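Local coordinates for thymidylate synthase A (Bacillus subtilis, PDB 1BKP), which catalyses the reductive methylation of dUMP to dTMP, with 5,10-methylenetetrahydrofolate as methyl donor and reductant, working as a homodimer whose dUMP sites are probably shared between subunits, at residues N191-N196 with E212-N216; F3-Y7 with M184-P189. All blocks are in the same frame, centred on the assembly; numbering follows the deposited sequence.

Contact 1: N191-N196 with E212-N216; sequences NVFQYN and EYIFN
Val-192 lays one methyl squarely over the ring of Phe-215: CG2 of Val-192 lies 3.8 Å from the ring centroid of Phe-215 and only 9° off the normal, a CH-pi contact over the middle of the face. The other methyl, CG1, turns to the neighbouring aromatic and meets CE2 of Tyr-213 at 4.1 Å. Both aromatics, with CG anti to the backbone N, point at the helix. Tyr-213 binds the helix backbone directly, its OH donating to Val-192 O over 2.5 Å; the hydroxyl sits in the carbonyl plane, on a lone pair, with a C=O...O angle of 124°. These residues pack helix 188-206 onto strand 209-223, the last two elements of a beta-alpha-beta unit opened by strand 172-183. Asn-196 covers one face of the Tyr-213 ring with its CB, 4.1 Å from the centroid and displaced toward the rim, while its amide hydrogen-bonds to Arg-200 and Asn-51. CB of Tyr-195 closes on Tyr-213 OH at 3.3 Å. A phenylalanine in place of Tyr-213 would probably leave Val-192 O without its side-chain donor. At the other end, CB of Asn-191, a predicted dUMP-binding residue near catalytic Cys-160, rests 3.9 Å from CZ of Phe-215.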
ATOM      1  N   ASN A 191     -15.196   3.370   6.549  1.00 15.85           N
ATOM      2  CA  ASN A 191     -14.027   3.727   5.721  1.00 16.78           C
ATOM      3  C   ASN A 191     -14.187   3.399   4.235  1.00 12.76           C
ATOM      4  O   ASN A 191     -13.877   4.235   3.389  1.00 13.73           O
ATOM      5  CB  ASN A 191     -12.812   3.002   6.268  1.00 11.32           C
ATOM      6  CG  ASN A 191     -12.241   3.662   7.497  1.00 18.31           C
ATOM      7  OD1 ASN A 191     -12.316   4.919   7.687  1.00 17.06           O
ATOM      8  ND2 ASN A 191     -11.645   2.860   8.329  1.00 17.82           N
ATOM      9  N   VAL A 192     -14.859   2.278   3.909  1.00 11.62           N
ATOM     10  CA  VAL A 192     -15.021   1.841   2.532  1.00 12.34           C
ATOM     11  C   VAL A 192     -15.994   2.848   1.854  1.00 15.84           C
ATOM     12  O   VAL A 192     -15.701   3.344   0.736  1.00 15.38           O
ATOM     13  CB  VAL A 192     -15.582   0.476   2.485  1.00 12.64           C
ATOM     14  CG1 VAL A 192     -16.024   0.069   1.070  1.00 12.82           C
ATOM     15  CG2 VAL A 192     -14.513  -0.535   2.903  1.00 13.34           C
ATOM     16  N   PHE A 193     -17.092   3.181   2.544  1.00 14.51           N
ATOM     17  CA  PHE A 193     -18.044   4.174   1.945  1.00 12.91           C
ATOM     18  C   PHE A 193     -17.389   5.545   1.758  1.00 10.28           C
ATOM     19  O   PHE A 193     -17.415   6.112   0.692  1.00 12.93           O
ATOM     20  CB  PHE A 193     -19.279   4.316   2.865  1.00 14.12           C
ATOM     21  CG  PHE A 193     -20.234   5.430   2.414  1.00 15.31           C
ATOM     22  CD1 PHE A 193     -21.009   5.267   1.287  1.00 16.64           C
ATOM     23  CD2 PHE A 193     -20.321   6.641   3.118  1.00 16.36           C
ATOM     24  CE1 PHE A 193     -21.900   6.317   0.855  1.00 16.64           C
ATOM     25  CE2 PHE A 193     -21.181   7.681   2.709  1.00 15.94           C
ATOM     26  CZ  PHE A 193     -21.962   7.527   1.601  1.00 15.63           C
ATOM     27  N   GLN A 194     -16.654   5.991   2.771  1.00  9.35           N
ATOM     28  CA  GLN A 194     -16.068   7.310   2.820  1.00 10.72           C
ATOM     29  C   GLN A 194     -15.086   7.554   1.669  1.00 14.59           C
ATOM     30  O   GLN A 194     -15.181   8.597   1.020  1.00 12.43           O
ATOM     31  CB  GLN A 194     -15.388   7.429   4.167  1.00 10.42           C
ATOM     32  CG  GLN A 194     -14.299   8.406   4.344  1.00 14.98           C
ATOM     33  CD  GLN A 194     -13.754   8.361   5.807  1.00 27.80           C
ATOM     34  OE1 GLN A 194     -14.081   9.230   6.638  1.00 24.02           O
ATOM     35  NE2 GLN A 194     -13.003   7.352   6.113  1.00 21.42           N
ATOM     36  N   TYR A 195     -14.248   6.583   1.346  1.00 14.53           N
ATOM     37  CA  TYR A 195     -13.287   6.792   0.246  1.00 12.93           C
ATOM     38  C   TYR A 195     -13.911   6.713  -1.136  1.00 11.01           C
ATOM     39  O   TYR A 195     -13.389   7.337  -2.117  1.00 13.90           O
ATOM     40  CB  TYR A 195     -11.965   5.957   0.430  1.00 10.98           C
ATOM     41  CG  TYR A 195     -11.021   6.737   1.296  1.00 11.20           C
ATOM     42  CD1 TYR A 195     -11.164   6.748   2.723  1.00 10.93           C
ATOM     43  CD2 TYR A 195      -9.993   7.529   0.706  1.00 10.57           C
ATOM     44  CE1 TYR A 195     -10.312   7.514   3.535  1.00  9.19           C
ATOM     45  CE2 TYR A 195      -9.146   8.316   1.480  1.00  9.99           C
ATOM     46  CZ  TYR A 195      -9.322   8.290   2.910  1.00 11.47           C
ATOM     47  OH  TYR A 195      -8.483   9.104   3.640  1.00 15.30           O
ATOM     48  N   ASN A 196     -15.027   5.973  -1.259  1.00 10.86           N
ATOM     49  CA  ASN A 196     -15.705   5.958  -2.556  1.00 12.55           C
ATOM     50  C   ASN A 196     -16.345   7.360  -2.805  1.00 14.77           C
ATOM     51  O   ASN A 196     -16.351   7.910  -3.955  1.00 15.33           O
ATOM     52  CB  ASN A 196     -16.785   4.854  -2.570  1.00 11.54           C
ATOM     53  CG  ASN A 196     -17.377   4.687  -3.941  1.00 24.15           C
ATOM     54  OD1 ASN A 196     -18.417   5.194  -4.164  1.00 21.67           O
ATOM     55  ND2 ASN A 196     -16.621   4.101  -4.913  1.00 16.61           N
ATOM     56  N   GLU A 212     -12.662   1.814 -11.503  1.00 17.47           N
ATOM     57  CA  GLU A 212     -12.783   0.812 -10.416  1.00 15.64           C
ATOM     58  C   GLU A 212     -12.447   1.417  -9.063  1.00 13.34           C
ATOM     59  O   GLU A 212     -11.745   2.443  -9.032  1.00  9.94           O
ATOM     60  CB  GLU A 212     -11.770  -0.310 -10.758  1.00 19.30           C
ATOM     61  CG  GLU A 212     -11.962  -1.497  -9.925  1.00 39.55           C
ATOM     62  CD  GLU A 212     -11.430  -2.738 -10.581  1.00 45.57           C
ATOM     63  OE1 GLU A 212     -10.603  -2.626 -11.519  1.00 30.44           O
ATOM     64  OE2 GLU A 212     -11.836  -3.833 -10.133  1.00 43.75           O
ATOM     65  N   TYR A 213     -12.918   0.813  -7.937  1.00 11.88           N
ATOM     66  CA  TYR A 213     -12.568   1.361  -6.602  1.00 10.38           C
ATOM     67  C   TYR A 213     -12.064   0.107  -5.834  1.00 12.45           C
ATOM     68  O   TYR A 213     -12.768  -0.899  -5.815  1.00 15.39           O
ATOM     69  CB  TYR A 213     -13.823   1.901  -5.941  1.00  9.55           C
ATOM     70  CG  TYR A 213     -13.633   2.181  -4.462  1.00 11.16           C
ATOM     71  CD1 TYR A 213     -12.638   3.030  -3.985  1.00  9.66           C
ATOM     72  CD2 TYR A 213     -14.491   1.615  -3.543  1.00 12.25           C
ATOM     73  CE1 TYR A 213     -12.543   3.305  -2.596  1.00 11.20           C
ATOM     74  CE2 TYR A 213     -14.409   1.901  -2.175  1.00 12.36           C
ATOM     75  CZ  TYR A 213     -13.426   2.770  -1.722  1.00  9.65           C
ATOM     76  OH  TYR A 213     -13.423   3.159  -0.356  1.00 12.92           O
ATOM     77  N   ILE A 214     -10.828   0.138  -5.355  1.00 11.69           N
ATOM     78  CA  ILE A 214     -10.172  -0.982  -4.691  1.00 13.26           C
ATOM     79  C   ILE A 214      -9.796  -0.537  -3.263  1.00 13.84           C
ATOM     80  O   ILE A 214      -9.132   0.465  -3.090  1.00 13.75           O
ATOM     81  CB  ILE A 214      -8.926  -1.312  -5.515  1.00 14.90           C
ATOM     82  CG1 ILE A 214      -9.362  -1.648  -6.942  1.00 20.34           C
ATOM     83  CG2 ILE A 214      -8.191  -2.453  -4.904  1.00 12.95           C
ATOM     84  CD1 ILE A 214      -8.482  -1.043  -7.980  1.00 26.56           C
ATOM     85  N   PHE A 215     -10.021  -1.417  -2.285  1.00 15.68           N
ATOM     86  CA  PHE A 215      -9.794  -1.074  -0.871  1.00 13.29           C
ATOM     87  C   PHE A 215      -9.022  -2.249  -0.293  1.00 11.29           C
ATOM     88  O   PHE A 215      -9.480  -3.396  -0.299  1.00 10.97           O
ATOM     89  CB  PHE A 215     -11.127  -0.920  -0.167  1.00 12.77           C
ATOM     90  CG  PHE A 215     -11.007  -0.292   1.258  1.00 13.82           C
ATOM     91  CD1 PHE A 215     -10.579  -1.059   2.346  1.00 11.68           C
ATOM     92  CD2 PHE A 215     -11.248   1.068   1.441  1.00 14.69           C
ATOM     93  CE1 PHE A 215     -10.356  -0.484   3.652  1.00 11.42           C
ATOM     94  CE2 PHE A 215     -11.050   1.721   2.747  1.00 16.10           C
ATOM     95  CZ  PHE A 215     -10.607   0.958   3.847  1.00 13.90           C
ATOM     96  N   ASN A 216      -7.803  -1.970   0.065  1.00 11.56           N
ATOM     97  CA  ASN A 216      -6.884  -3.008   0.593  1.00  9.93           C
ATOM     98  C   ASN A 216      -6.750  -2.883   2.069  1.00 10.92           C
ATOM     99  O   ASN A 216      -6.577  -1.763   2.549  1.00 11.01           O
ATOM    100  CB  ASN A 216      -5.486  -2.747   0.034  1.00 11.48           C
ATOM    101  CG  ASN A 216      -5.406  -3.026  -1.478  1.00 13.95           C
ATOM    102  OD1 ASN A 216      -5.757  -4.129  -1.913  1.00 19.23           O
ATOM    103  ND2 ASN A 216      -5.171  -1.991  -2.276  1.00 11.74           N
TER

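Contact 2: F3-Y7 with M184-P189; sequences FDKQY and MALGNP
Tyr-7 reaches from the first helix to the backbone of Met-184, where its OH donates a hydrogen bond of 2.6 Å to Met-184 O. The donor is tilted 34° out of the carbonyl plane, whereas the acceptor oxygen lies close to the plane of the tyrosine ring, at its edge. With CG anti to the backbone N (chi1 174°), the Tyr-7 side chain leaves its helix alongside the other segment, and the length of the ring then carries the hydroxyl inward to the turn. On the way it passes Pro-189, whose CG comes within 3.7 Å of Tyr-7 CE1, the two side chains crossing obliquely.

One helical turn earlier, Phe-3 has the same anti first torsion and presents its edge, with CE2 of Phe-3 lying 3.8 Å from Pro-189 CA. CZ of Phe-3 lies 3.4 Å from Asn-188 OD1, and both partners are in the ring plane. The contact thus joins the N-terminal turn of helix 3-17 to the beginning of helix 188-206 and to the turn that leads into it from strand 172-183 of the central sheet.

The amide of Asn-188 turns its OD1 toward the edges of both rings. That oxygen also approaches CD1 of Tyr-7, at 3.6 Å, and the amide plane is within 13° of the tyrosine ring plane but turned well away from that of Phe-3. This buried oxygen has no hydrogen-bond partner in the model and meets ring edges instead; ND2 of Asn-188 is bonded to Asn-182, a predicted dUMP-binding residue. The side chain of Met-184 packs onto Ile-10, Ile-11 and Ile-14, farther along helix 3-17.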
ATOM      1  N   PHE A   3     -21.172  -4.682  -1.612  1.00 18.71           N
ATOM      2  CA  PHE A   3     -20.240  -4.620  -0.549  1.00 16.11           C
ATOM      3  C   PHE A   3     -20.766  -5.687   0.466  1.00 14.58           C
ATOM      4  O   PHE A   3     -19.983  -6.302   1.112  1.00 16.46           O
ATOM      5  CB  PHE A   3     -20.338  -3.229   0.051  1.00 16.33           C
ATOM      6  CG  PHE A   3     -19.377  -2.978   1.203  1.00 19.73           C
ATOM      7  CD1 PHE A   3     -18.252  -3.792   1.413  1.00 21.75           C
ATOM      8  CD2 PHE A   3     -19.608  -1.969   2.094  1.00 22.67           C
ATOM      9  CE1 PHE A   3     -17.393  -3.585   2.514  1.00 21.78           C
ATOM     10  CE2 PHE A   3     -18.696  -1.792   3.214  1.00 23.12           C
ATOM     11  CZ  PHE A   3     -17.639  -2.582   3.396  1.00 21.09           C
ATOM     12  N   ASP A   4     -22.071  -5.917   0.606  1.00 13.05           N
ATOM     13  CA  ASP A   4     -22.568  -6.891   1.590  1.00 15.04           C
ATOM     14  C   ASP A   4     -21.973  -8.219   1.272  1.00 17.17           C
ATOM     15  O   ASP A   4     -21.609  -8.955   2.156  1.00 18.23           O
ATOM     16  CB  ASP A   4     -24.085  -7.076   1.461  1.00 17.75           C
ATOM     17  CG  ASP A   4     -24.891  -5.871   2.008  1.00 18.30           C
ATOM     18  OD1 ASP A   4     -24.616  -5.466   3.124  1.00 17.78           O
ATOM     19  OD2 ASP A   4     -25.870  -5.464   1.374  1.00 20.78           O
ATOM     20  N   LYS A   5     -21.949  -8.589  -0.005  1.00 15.04           N
ATOM     21  CA  LYS A   5     -21.394  -9.908  -0.363  1.00 14.63           C
ATOM     22  C   LYS A   5     -19.923 -10.076  -0.056  1.00 16.18           C
ATOM     23  O   LYS A   5     -19.499 -11.041   0.542  1.00 19.53           O
ATOM     24  CB  LYS A   5     -21.638 -10.177  -1.863  1.00 19.89           C
ATOM     25  CG  LYS A   5     -23.144 -10.371  -2.088  1.00 41.52           C
ATOM     26  CD  LYS A   5     -23.500 -10.879  -3.455  1.00 45.39           C
ATOM     27  CE  LYS A   5     -24.998 -10.868  -3.590  1.00 46.26           C
ATOM     28  NZ  LYS A   5     -25.556 -11.659  -2.447  1.00 49.45           N
ATOM     29  N   GLN A   6     -19.148  -9.060  -0.426  1.00 14.89           N
ATOM     30  CA  GLN A   6     -17.724  -9.110  -0.195  1.00 16.73           C
ATOM     31  C   GLN A   6     -17.405  -8.995   1.233  1.00 16.59           C
ATOM     32  O   GLN A   6     -16.473  -9.657   1.704  1.00 14.62           O
ATOM     33  CB  GLN A   6     -17.017  -7.999  -1.010  1.00 17.84           C
ATOM     34  CG  GLN A   6     -17.111  -8.304  -2.515  1.00 16.01           C
ATOM     35  CD  GLN A   6     -16.228  -7.316  -3.331  1.00 17.83           C
ATOM     36  OE1 GLN A   6     -15.048  -7.176  -3.049  1.00 15.14           O
ATOM     37  NE2 GLN A   6     -16.813  -6.605  -4.242  1.00 21.00           N
ATOM     38  N   TYR A   7     -18.153  -8.138   1.941  1.00 16.64           N
ATOM     39  CA  TYR A   7     -17.849  -7.956   3.393  1.00 17.91           C
ATOM     40  C   TYR A   7     -18.105  -9.278   4.197  1.00 15.64           C
ATOM     41  O   TYR A   7     -17.265  -9.739   4.994  1.00 15.77           O
ATOM     42  CB  TYR A   7     -18.727  -6.799   3.907  1.00 17.35           C
ATOM     43  CG  TYR A   7     -18.656  -6.554   5.381  1.00 15.19           C
ATOM     44  CD1 TYR A   7     -17.643  -5.772   5.893  1.00 14.94           C
ATOM     45  CD2 TYR A   7     -19.642  -7.007   6.225  1.00 14.42           C
ATOM     46  CE1 TYR A   7     -17.566  -5.407   7.247  1.00 14.52           C
ATOM     47  CE2 TYR A   7     -19.614  -6.649   7.592  1.00 10.99           C
ATOM     48  CZ  TYR A   7     -18.577  -5.859   8.110  1.00 17.85           C
ATOM     49  OH  TYR A   7     -18.447  -5.560   9.466  1.00 18.64           O
ATOM     50  N   MET A 184     -12.848  -4.692  11.442  1.00  9.27           N
ATOM     51  CA  MET A 184     -13.843  -5.033  10.439  1.00 14.06           C
ATOM     52  C   MET A 184     -15.282  -4.783  10.785  1.00 17.48           C
ATOM     53  O   MET A 184     -16.077  -4.567   9.881  1.00 16.87           O
ATOM     54  CB  MET A 184     -13.680  -6.474   9.967  1.00 14.33           C
ATOM     55  CG  MET A 184     -12.264  -6.682   9.321  1.00 16.93           C
ATOM     56  SD  MET A 184     -11.992  -5.597   7.904  1.00 19.29           S
ATOM     57  CE  MET A 184     -13.079  -6.342   6.751  1.00 16.35           C
ATOM     58  N   ALA A 185     -15.603  -4.810  12.085  1.00 16.96           N
ATOM     59  CA  ALA A 185     -16.978  -4.609  12.517  1.00 17.93           C
ATOM     60  C   ALA A 185     -17.361  -3.171  12.512  1.00 18.92           C
ATOM     61  O   ALA A 185     -18.392  -2.848  12.005  1.00 23.32           O
ATOM     62  CB  ALA A 185     -17.199  -5.177  13.963  1.00 18.15           C
ATOM     63  N   LEU A 186     -16.556  -2.337  13.161  1.00 17.93           N
ATOM     64  CA  LEU A 186     -16.850  -0.934  13.311  1.00 20.07           C
ATOM     65  C   LEU A 186     -16.187   0.032  12.302  1.00 22.85           C
ATOM     66  O   LEU A 186     -16.791   0.954  11.857  1.00 27.29           O
ATOM     67  CB  LEU A 186     -16.453  -0.529  14.712  1.00 19.46           C
ATOM     68  CG  LEU A 186     -17.279  -1.358  15.757  1.00 23.77           C
ATOM     69  CD1 LEU A 186     -16.631  -1.218  17.110  1.00 26.93           C
ATOM     70  CD2 LEU A 186     -18.734  -0.854  15.822  1.00 23.12           C
ATOM     71  N   GLY A 187     -14.939  -0.172  11.990  1.00 20.21           N
ATOM     72  CA  GLY A 187     -14.299   0.748  11.112  1.00 15.90           C
ATOM     73  C   GLY A 187     -14.405   0.512   9.602  1.00 14.91           C
ATOM     74  O   GLY A 187     -14.660   1.447   8.866  1.00 15.97           O
ATOM     75  N   ASN A 188     -14.275  -0.727   9.156  1.00 12.93           N
ATOM     76  CA  ASN A 188     -14.285  -0.964   7.723  1.00 13.16           C
ATOM     77  C   ASN A 188     -15.521  -0.428   6.923  1.00 16.15           C
ATOM     78  O   ASN A 188     -15.332   0.251   5.856  1.00 14.89           O
ATOM     79  CB  ASN A 188     -14.095  -2.455   7.456  1.00 10.56           C
ATOM     80  CG  ASN A 188     -14.078  -2.769   5.982  1.00 11.02           C
ATOM     81  OD1 ASN A 188     -15.036  -3.318   5.471  1.00 17.53           O
ATOM     82  ND2 ASN A 188     -12.910  -2.568   5.333  1.00  9.94           N
ATOM     83  N   PRO A 189     -16.756  -0.693   7.384  1.00 14.85           N
ATOM     84  CA  PRO A 189     -17.888  -0.169   6.549  1.00 15.30           C
ATOM     85  C   PRO A 189     -17.910   1.314   6.386  1.00 15.09           C
ATOM     86  O   PRO A 189     -18.161   1.831   5.289  1.00 18.53           O
ATOM     87  CB  PRO A 189     -19.150  -0.735   7.239  1.00 14.84           C
ATOM     88  CG  PRO A 189     -18.638  -2.004   8.027  1.00 12.22           C
ATOM     89  CD  PRO A 189     -17.261  -1.514   8.536  1.00 12.39           C
TER

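Overall arrangement
Contacts 1 and 2 are centred 11 Å apart and share helix 188-206: contact 2 uses its beginning and the turn before it, contact 1 the residues that follow. The N-terminal helix supplies the other side of contact 2, strand 209-223 that of contact 1. Along the chain the segments come in the order 3-7, 184-189, 191-196, 212-216, and contact 2 closes before contact 1 opens. The two contacts also touch directly, Val-192 CG2 lying 3.8 Å from Phe-3 CZ and Phe-215 CE1 lying 3.7 Å from Asn-188 ND2. Packing therefore continues from the N-terminal helix through helix 188-206 to the central mixed sheet; it includes Asn-191 and lies against Asn-182, both predicted to bind dUMP.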